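Local coordinates for acetylglutamate kinase (PDB 3L86), which probably catalyses the ATP-dependent phosphorylation of N-acetyl-L-glutamate, the second step on the route from glutamate to N-acetylornithine in arginine biosynthesis, at residues A[62-74]-A[165-179]. Numbering follows the deposited sequence.
Sequences WQDAGKQLVIVHG and IEEFLENRQIPILAS. With NLG (N-acetyl-L-glutamate), chain C.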
ATOM      1  N   TRP A  62       5.631  -7.556  17.609  1.00  9.13           N
ATOM      2  CA  TRP A  62       4.826  -6.323  17.782  1.00  8.33           C
ATOM      3  C   TRP A  62       3.393  -6.629  18.256  1.00  9.26           C
ATOM      4  O   TRP A  62       2.824  -5.912  19.121  1.00  9.26           O
ATOM      5  CB  TRP A  62       4.773  -5.436  16.499  1.00  9.58           C
ATOM      6  CG  TRP A  62       6.002  -4.512  16.238  1.00  6.48           C
ATOM      7  CD1 TRP A  62       6.869  -3.964  17.176  1.00  6.52           C
ATOM      8  CD2 TRP A  62       6.446  -4.048  14.954  1.00  7.54           C
ATOM      9  NE1 TRP A  62       7.841  -3.175  16.521  1.00  5.57           N
ATOM     10  CE2 TRP A  62       7.593  -3.219  15.165  1.00  6.18           C
ATOM     11  CE3 TRP A  62       5.963  -4.232  13.633  1.00  7.01           C
ATOM     12  CZ2 TRP A  62       8.279  -2.618  14.111  1.00  8.32           C
ATOM     13  CZ3 TRP A  62       6.656  -3.628  12.582  1.00  6.10           C
ATOM     14  CH2 TRP A  62       7.766  -2.802  12.825  1.00  6.29           C
ATOM     15  N   GLN A  63       2.749  -7.621  17.643  1.00  9.70           N
ATOM     16  CA  GLN A  63       1.359  -7.939  17.988  1.00  9.20           C
ATOM     17  C   GLN A  63       1.311  -8.442  19.450  1.00 10.49           C
ATOM     18  O   GLN A  63       0.494  -7.991  20.258  1.00 11.23           O
ATOM     19  CB  GLN A  63       0.813  -9.027  17.047  1.00 11.10           C
ATOM     20  CG  GLN A  63      -0.665  -9.479  17.386  1.00  9.43           C
ATOM     21  CD  GLN A  63      -1.234 -10.449  16.348  1.00 12.76           C
ATOM     22  OE1 GLN A  63      -0.753 -11.580  16.178  1.00 11.94           O
ATOM     23  NE2 GLN A  63      -2.253  -9.999  15.639  1.00 12.91           N
ATOM     24  N   ASP A  64       2.211  -9.332  19.826  1.00  9.62           N
ATOM     25  CA  ASP A  64       2.301  -9.784  21.260  1.00 10.10           C
ATOM     26  C   ASP A  64       2.643  -8.701  22.296  1.00 12.07           C
ATOM     27  O   ASP A  64       2.383  -8.911  23.511  1.00 12.73           O
ATOM     28  CB  ASP A  64       3.347 -10.915  21.386  1.00  9.96           C
ATOM     29  CG  ASP A  64       2.929 -12.215  20.675  1.00  9.48           C
ATOM     30  OD1 ASP A  64       1.748 -12.398  20.343  1.00  8.87           O
ATOM     31  OD2 ASP A  64       3.783 -13.093  20.455  1.00 12.03           O
ATOM     32  N   ALA A  65       3.289  -7.589  21.861  1.00 11.21           N
ATOM     33  CA  ALA A  65       3.619  -6.456  22.737  1.00 10.14           C
ATOM     34  C   ALA A  65       2.514  -5.427  22.747  1.00 11.09           C
ATOM     35  O   ALA A  65       2.653  -4.349  23.352  1.00 10.31           O
ATOM     36  CB  ALA A  65       4.974  -5.797  22.305  1.00 10.86           C
ATOM     37  N   GLY A  66       1.397  -5.730  22.070  1.00 11.34           N
ATOM     38  CA  GLY A  66       0.268  -4.840  22.175  1.00 10.64           C
ATOM     39  C   GLY A  66       0.172  -3.775  21.081  1.00 11.74           C
ATOM     40  O   GLY A  66      -0.693  -2.909  21.170  1.00 12.57           O
ATOM     41  N   LYS A  67       1.056  -3.745  20.121  1.00  9.64           N
ATOM     42  CA  LYS A  67       0.991  -2.774  19.054  1.00 10.66           C
ATOM     43  C   LYS A  67      -0.247  -2.989  18.134  1.00 10.41           C
ATOM     44  O   LYS A  67      -0.645  -4.096  17.937  1.00 10.12           O
ATOM     45  CB  LYS A  67       2.297  -2.786  18.290  1.00 12.10           C
ATOM     46  CG  LYS A  67       2.602  -1.548  17.529  1.00 15.31           C
ATOM     47  CD  LYS A  67       4.055  -1.308  17.281  1.00 17.81           C
ATOM     48  CE  LYS A  67       4.860  -0.809  18.445  1.00 15.82           C
ATOM     49  NZ  LYS A  67       4.515   0.443  18.927  1.00 10.76           N
ATOM     50  N   GLN A  68      -0.866  -1.938  17.629  1.00  9.07           N
ATOM     51  CA  GLN A  68      -1.992  -2.150  16.686  1.00 10.44           C
ATOM     52  C   GLN A  68      -1.477  -2.020  15.258  1.00 11.26           C
ATOM     53  O   GLN A  68      -0.879  -0.987  14.914  1.00 11.82           O
ATOM     54  CB  GLN A  68      -3.094  -1.091  16.937  1.00 10.23           C
ATOM     55  CG  GLN A  68      -3.608  -1.110  18.436  1.00 13.93           C
ATOM     56  CD  GLN A  68      -4.349   0.192  18.745  1.00 21.99           C
ATOM     57  OE1 GLN A  68      -5.489   0.353  18.343  1.00 24.73           O
ATOM     58  NE2 GLN A  68      -3.669   1.154  19.378  1.00 23.03           N
ATOM     59  N   LEU A  69      -1.731  -3.037  14.436  1.00  9.08           N
ATOM     60  CA  LEU A  69      -1.088  -3.120  13.123  1.00  9.54           C
ATOM     61  C   LEU A  69      -2.177  -3.204  12.043  1.00  8.11           C
ATOM     62  O   LEU A  69      -3.173  -3.916  12.231  1.00  7.04           O
ATOM     63  CB  LEU A  69      -0.161  -4.355  13.058  1.00  7.75           C
ATOM     64  CG  LEU A  69       1.366  -4.342  13.256  1.00 13.01           C
ATOM     65  CD1 LEU A  69       2.014  -3.180  13.994  1.00  6.33           C
ATOM     66  CD2 LEU A  69       2.012  -5.703  13.649  1.00  9.32           C
ATOM     67  N   VAL A  70      -2.001  -2.461  10.937  1.00  7.79           N
ATOM     68  CA  VAL A  70      -2.913  -2.594   9.771  1.00  6.90           C
ATOM     69  C   VAL A  70      -2.023  -2.824   8.561  1.00  7.11           C
ATOM     70  O   VAL A  70      -1.030  -2.115   8.424  1.00  8.27           O
ATOM     71  CB  VAL A  70      -3.789  -1.309   9.546  1.00  6.99           C
ATOM     72  CG1 VAL A  70      -4.591  -1.424   8.260  1.00  5.20           C
ATOM     73  CG2 VAL A  70      -4.766  -1.065  10.776  1.00  8.71           C
ATOM     74  N   ILE A  71      -2.343  -3.825   7.722  1.00  6.49           N
ATOM     75  CA  ILE A  71      -1.590  -4.155   6.513  1.00  5.54           C
ATOM     76  C   ILE A  71      -2.401  -3.822   5.221  1.00  5.59           C
ATOM     77  O   ILE A  71      -3.599  -4.197   5.082  1.00  6.45           O
ATOM     78  CB  ILE A  71      -1.123  -5.654   6.488  1.00  5.41           C
ATOM     79  CG1 ILE A  71       0.014  -5.910   7.498  1.00  5.08           C
ATOM     80  CG2 ILE A  71      -0.681  -6.150   5.014  1.00  7.45           C
ATOM     81  CD1 ILE A  71       0.305  -7.429   7.727  1.00  3.47           C
ATOM     82  N   VAL A  72      -1.763  -3.058   4.323  1.00  5.41           N
ATOM     83  CA  VAL A  72      -2.255  -2.704   2.979  1.00  5.09           C
ATOM     84  C   VAL A  72      -1.234  -3.362   2.020  1.00  6.12           C
ATOM     85  O   VAL A  72      -0.068  -3.514   2.383  1.00  3.87           O
ATOM     86  CB  VAL A  72      -2.288  -1.161   2.774  1.00  5.89           C
ATOM     87  CG1 VAL A  72      -2.580  -0.750   1.284  1.00  5.22           C
ATOM     88  CG2 VAL A  72      -3.296  -0.486   3.834  1.00  6.79           C
ATOM     89  N   HIS A  73      -1.717  -3.850   0.867  1.00  5.45           N
ATOM     90  CA  HIS A  73      -0.888  -4.473  -0.140  1.00  5.16           C
ATOM     91  C   HIS A  73      -1.373  -4.144  -1.580  1.00  7.12           C
ATOM     92  O   HIS A  73      -2.620  -3.884  -1.822  1.00  7.24           O
ATOM     93  CB  HIS A  73      -0.798  -5.996   0.071  1.00  5.02           C
ATOM     94  CG  HIS A  73      -2.013  -6.761  -0.365  1.00  5.58           C
ATOM     95  ND1 HIS A  73      -2.235  -7.125  -1.692  1.00  7.44           N
ATOM     96  CD2 HIS A  73      -3.032  -7.295   0.353  1.00  3.34           C
ATOM     97  CE1 HIS A  73      -3.365  -7.815  -1.766  1.00  3.21           C
ATOM     98  NE2 HIS A  73      -3.851  -7.956  -0.537  1.00  5.52           N
ATOM     99  N   GLY A  74      -0.415  -4.138  -2.513  1.00  6.77           N
ATOM    100  CA  GLY A  74      -0.711  -4.054  -3.971  1.00  7.57           C
ATOM    101  C   GLY A  74      -0.421  -5.370  -4.697  1.00  8.88           C
ATOM    102  O   GLY A  74      -0.642  -6.487  -4.139  1.00  8.73           O
ATOM    103  N   ILE A 165     -12.383  -0.940  10.811  1.00 21.74           N
ATOM    104  CA  ILE A 165     -10.973  -1.311  11.081  1.00 20.82           C
ATOM    105  C   ILE A 165     -10.798  -1.423  12.628  1.00 19.99           C
ATOM    106  O   ILE A 165     -10.115  -2.294  13.123  1.00 19.22           O
ATOM    107  CB  ILE A 165      -9.960  -0.238  10.474  1.00 20.26           C
ATOM    108  CG1 ILE A 165      -9.943  -0.311   8.938  1.00 20.12           C
ATOM    109  CG2 ILE A 165      -8.533  -0.414  11.051  1.00 20.04           C
ATOM    110  CD1 ILE A 165      -9.392   0.944   8.277  1.00 19.34           C
ATOM    111  N   GLU A 166     -11.436  -0.523  13.365  1.00 19.94           N
ATOM    112  CA  GLU A 166     -11.335  -0.514  14.838  1.00 20.48           C
ATOM    113  C   GLU A 166     -11.914  -1.792  15.499  1.00 21.00           C
ATOM    114  O   GLU A 166     -11.436  -2.213  16.549  1.00 20.62           O
ATOM    115  CB  GLU A 166     -11.889   0.828  15.410  1.00 19.76           C
ATOM    116  CG  GLU A 166     -10.881   1.979  15.303  1.00 22.66           C
ATOM    117  CD  GLU A 166     -11.422   3.369  15.627  1.00 25.77           C
ATOM    118  OE1 GLU A 166     -12.603   3.501  15.951  1.00 30.89           O
ATOM    119  OE2 GLU A 166     -10.670   4.355  15.530  1.00 28.18           O
ATOM    120  N   GLU A 167     -12.899  -2.445  14.873  1.00 21.09           N
ATOM    121  CA  GLU A 167     -13.435  -3.718  15.403  1.00 22.05           C
ATOM    122  C   GLU A 167     -12.442  -4.849  15.357  1.00 22.94           C
ATOM    123  O   GLU A 167     -12.374  -5.682  16.294  1.00 21.94           O
ATOM    124  CB  GLU A 167     -14.679  -4.175  14.651  1.00 22.85           C
ATOM    125  CG  GLU A 167     -15.914  -3.349  14.958  1.00 23.99           C
ATOM    126  N   PHE A 168     -11.700  -4.921  14.249  1.00 22.33           N
ATOM    127  CA  PHE A 168     -10.618  -5.881  14.136  1.00 22.59           C
ATOM    128  C   PHE A 168      -9.559  -5.555  15.174  1.00 22.40           C
ATOM    129  O   PHE A 168      -9.115  -6.441  15.871  1.00 21.95           O
ATOM    130  CB  PHE A 168      -9.967  -5.846  12.728  1.00 23.58           C
ATOM    131  CG  PHE A 168     -10.844  -6.394  11.668  1.00 23.90           C
ATOM    132  CD1 PHE A 168     -10.889  -7.742  11.430  1.00 27.41           C
ATOM    133  CD2 PHE A 168     -11.688  -5.556  10.952  1.00 27.67           C
ATOM    134  CE1 PHE A 168     -11.747  -8.269  10.464  1.00 28.68           C
ATOM    135  CE2 PHE A 168     -12.529  -6.072   9.985  1.00 29.01           C
ATOM    136  CZ  PHE A 168     -12.554  -7.436   9.740  1.00 25.78           C
ATOM    137  N   LEU A 169      -9.126  -4.301  15.265  1.00 22.29           N
ATOM    138  CA  LEU A 169      -8.034  -4.021  16.185  1.00 23.61           C
ATOM    139  C   LEU A 169      -8.484  -4.295  17.639  1.00 25.05           C
ATOM    140  O   LEU A 169      -7.719  -4.826  18.440  1.00 23.88           O
ATOM    141  CB  LEU A 169      -7.508  -2.591  16.041  1.00 23.72           C
ATOM    142  CG  LEU A 169      -6.986  -2.022  14.708  1.00 24.93           C
ATOM    143  CD1 LEU A 169      -6.641  -0.535  14.823  1.00 23.20           C
ATOM    144  CD2 LEU A 169      -5.812  -2.803  14.213  1.00 27.40           C
ATOM    145  N   GLU A 170      -9.730  -3.945  17.969  1.00 25.45           N
ATOM    146  CA  GLU A 170     -10.189  -4.113  19.352  1.00 27.24           C
ATOM    147  C   GLU A 170     -10.168  -5.589  19.638  1.00 27.86           C
ATOM    148  O   GLU A 170     -10.141  -6.030  20.787  1.00 29.15           O
ATOM    149  CB  GLU A 170     -11.605  -3.540  19.557  1.00 26.30           C
ATOM    150  N   ASN A 171     -10.147  -6.368  18.567  1.00 28.08           N
ATOM    151  CA  ASN A 171     -10.216  -7.801  18.696  1.00 27.89           C
ATOM    152  C   ASN A 171      -8.799  -8.427  18.613  1.00 26.61           C
ATOM    153  O   ASN A 171      -8.658  -9.625  18.528  1.00 25.75           O
ATOM    154  CB  ASN A 171     -11.165  -8.351  17.631  1.00 28.78           C
ATOM    155  CG  ASN A 171     -11.890  -9.597  18.080  1.00 34.01           C
ATOM    156  OD1 ASN A 171     -12.636  -9.568  19.071  1.00 40.09           O
ATOM    157  ND2 ASN A 171     -11.714 -10.705  17.334  1.00 38.43           N
ATOM    158  N   ARG A 172      -7.763  -7.614  18.639  1.00 20.00           N
ATOM    159  CA  ARG A 172      -6.387  -8.068  18.471  1.00 20.00           C
ATOM    160  C   ARG A 172      -6.241  -8.934  17.225  1.00 20.00           C
ATOM    161  O   ARG A 172      -5.599 -10.011  17.288  1.00 24.20           O
ATOM    162  CB  ARG A 172      -5.924  -8.843  19.707  1.00 20.00           C
ATOM    163  CG  ARG A 172      -5.799  -7.992  20.960  1.00 20.00           C
ATOM    164  CD  ARG A 172      -5.294  -8.750  22.179  1.00 20.00           C
ATOM    165  NE  ARG A 172      -5.257  -7.909  23.371  1.00 20.00           N
ATOM    166  CZ  ARG A 172      -4.967  -8.352  24.586  1.00 20.00           C
ATOM    167  NH1 ARG A 172      -4.680  -9.634  24.777  1.00 20.00           N
ATOM    168  NH2 ARG A 172      -4.957  -7.515  25.615  1.00 20.00           N
ATOM    169  N   GLN A 173      -6.688  -8.508  16.050  1.00 22.94           N
ATOM    170  CA  GLN A 173      -6.541  -9.262  14.778  1.00 21.81           C
ATOM    171  C   GLN A 173      -6.063  -8.217  13.756  1.00 19.42           C
ATOM    172  O   GLN A 173      -6.495  -7.056  13.826  1.00 18.94           O
ATOM    173  CB  GLN A 173      -7.904  -9.839  14.361  1.00 22.85           C
ATOM    174  CG  GLN A 173      -7.889 -11.191  13.633  1.00 25.52           C
ATOM    175  CD  GLN A 173      -9.260 -11.587  13.077  1.00 28.44           C
ATOM    176  OE1 GLN A 173     -10.145 -10.738  12.902  1.00 30.76           O
ATOM    177  NE2 GLN A 173      -9.433 -12.876  12.776  1.00 25.04           N
ATOM    178  N   ILE A 174      -5.126  -8.571  12.871  1.00 15.53           N
ATOM    179  CA  ILE A 174      -4.623  -7.574  11.889  1.00 11.49           C
ATOM    180  C   ILE A 174      -5.502  -7.632  10.645  1.00 10.26           C
ATOM    181  O   ILE A 174      -5.567  -8.676   9.995  1.00  8.08           O
ATOM    182  CB  ILE A 174      -3.155  -7.841  11.471  1.00 10.07           C
ATOM    183  CG1 ILE A 174      -2.226  -7.773  12.699  1.00 11.53           C
ATOM    184  CG2 ILE A 174      -2.701  -6.808  10.429  1.00  8.77           C
ATOM    185  CD1 ILE A 174      -0.814  -8.343  12.485  1.00  5.43           C
ATOM    186  N   PRO A 175      -6.175  -6.513  10.314  1.00 10.31           N
ATOM    187  CA  PRO A 175      -6.860  -6.531   9.010  1.00  9.49           C
ATOM    188  C   PRO A 175      -5.876  -6.417   7.855  1.00  9.83           C
ATOM    189  O   PRO A 175      -5.036  -5.522   7.886  1.00  9.88           O
ATOM    190  CB  PRO A 175      -7.715  -5.266   9.033  1.00 10.59           C
ATOM    191  CG  PRO A 175      -7.021  -4.284  10.057  1.00 11.52           C
ATOM    192  CD  PRO A 175      -6.459  -5.289  11.121  1.00  8.34           C
ATOM    193  N   ILE A 176      -6.043  -7.278   6.838  1.00  8.64           N
ATOM    194  CA  ILE A 176      -5.325  -7.194   5.540  1.00  7.83           C
ATOM    195  C   ILE A 176      -6.209  -6.628   4.390  1.00  8.33           C
ATOM    196  O   ILE A 176      -7.254  -7.239   3.997  1.00  8.45           O
ATOM    197  CB  ILE A 176      -4.725  -8.562   5.168  1.00  7.30           C
ATOM    198  CG1 ILE A 176      -3.680  -8.990   6.238  1.00  9.61           C
ATOM    199  CG2 ILE A 176      -4.014  -8.518   3.784  1.00  4.56           C
ATOM    200  CD1 ILE A 176      -3.418 -10.547   6.268  1.00 13.07           C
ATOM    201  N   LEU A 177      -5.788  -5.472   3.865  1.00  8.07           N
ATOM    202  CA  LEU A 177      -6.525  -4.748   2.800  1.00  8.47           C
ATOM    203  C   LEU A 177      -5.837  -4.658   1.460  1.00  6.77           C
ATOM    204  O   LEU A 177      -4.822  -3.967   1.298  1.00  7.26           O
ATOM    205  CB  LEU A 177      -6.715  -3.306   3.195  1.00  8.08           C
ATOM    206  CG  LEU A 177      -7.917  -2.717   3.824  1.00 15.53           C
ATOM    207  CD1 LEU A 177      -8.191  -3.464   5.138  1.00 17.63           C
ATOM    208  CD2 LEU A 177      -7.663  -1.199   4.081  1.00 14.40           C
ATOM    209  N   ALA A 178      -6.445  -5.261   0.458  1.00  7.58           N
ATOM    210  CA  ALA A 178      -6.009  -5.077  -0.947  1.00  6.40           C
ATOM    211  C   ALA A 178      -6.278  -3.650  -1.454  1.00  7.00           C
ATOM    212  O   ALA A 178      -7.180  -2.983  -0.929  1.00  4.85           O
ATOM    213  CB  ALA A 178      -6.742  -6.078  -1.850  1.00  4.91           C
ATOM    214  N   SER A 179      -5.560  -3.226  -2.522  1.00  6.24           N
ATOM    215  CA  SER A 179      -5.723  -1.858  -3.012  1.00  7.55           C
ATOM    216  C   SER A 179      -6.926  -1.706  -3.965  1.00  8.57           C
ATOM    217  O   SER A 179      -6.732  -1.667  -5.218  1.00  8.36           O
ATOM    218  CB  SER A 179      -4.453  -1.337  -3.683  1.00  7.65           C
ATOM    219  OG  SER A 179      -4.003  -2.206  -4.729  1.00  7.59           O
TER
HETATM  220  CA  NLG C 247      -2.411  -0.116  -9.170  1.00 10.85           C
HETATM  221  C   NLG C 247      -2.834   1.038  -9.883  1.00 11.88           C
HETATM  222  OXT NLG C 247      -2.208   1.583 -10.798  1.00 10.26           O
HETATM  223  O   NLG C 247      -3.718   1.804  -9.770  1.00 16.79           O
HETATM  224  CB  NLG C 247      -2.789  -1.126  -8.072  1.00  9.78           C
HETATM  225  CG  NLG C 247      -1.750  -2.196  -7.538  1.00 11.37           C
HETATM  226  CD  NLG C 247      -0.356  -1.831  -6.871  1.00 12.44           C
HETATM  227  OE1 NLG C 247      -0.201  -0.698  -6.516  1.00 10.49           O
HETATM  228  OE2 NLG C 247       0.588  -2.625  -6.727  1.00 10.57           O
HETATM  229  C7  NLG C 247      -1.479  -1.642 -10.690  1.00  7.75           C
HETATM  230  C8  NLG C 247      -0.448  -2.215 -10.952  1.00  2.00           C
HETATM  231  O7  NLG C 247      -2.543  -1.742 -11.251  1.00 11.42           O
HETATM  232  N2  NLG C 247      -1.535  -0.800  -9.731  1.00 13.50           N
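H73 reaches over A178 on the neighbouring parallel strand. From CB, CG lies between the backbone N and the carbonyl carbon (chi1 77°), carrying the ring to that strand. CD2 meets I176 CG2 at the ring edge, 3.8 Å away; CE1 touches A178 CB; NE2 stands 3.6 Å from A178 CA, whose CH-pi contact covers one face off-centre. ND1 donates to G74 O (3.0 Å), nearly straight at 173° and in the ring plane, fixing the ring's rotation. Backbone bonds I71 N to P175 O, L177 N to I71 O (2.8 Å) and H73 N to L177 O join strands 68-73 and 174-178. V70 CG2 packs against I165 CG2 (3.8 Å) and L169 CD2, seating helix 162-170 on the sheet, and touches P175 CG of the neighbouring strand. On the face shared with H73, I174 lies alongside L69, its CG1 3.7 Å from Q63 NE2, itself bonded to S129 O. Just past strand 68-73, G74 CA comes 3.4 Å from NLG OE2, while S179 OG, at a break in strand 174-182, approaches NLG CG. Adjacent parallel strands delivering substrate-binding loops characterise the alpha/beta core of the amino acid kinase fold.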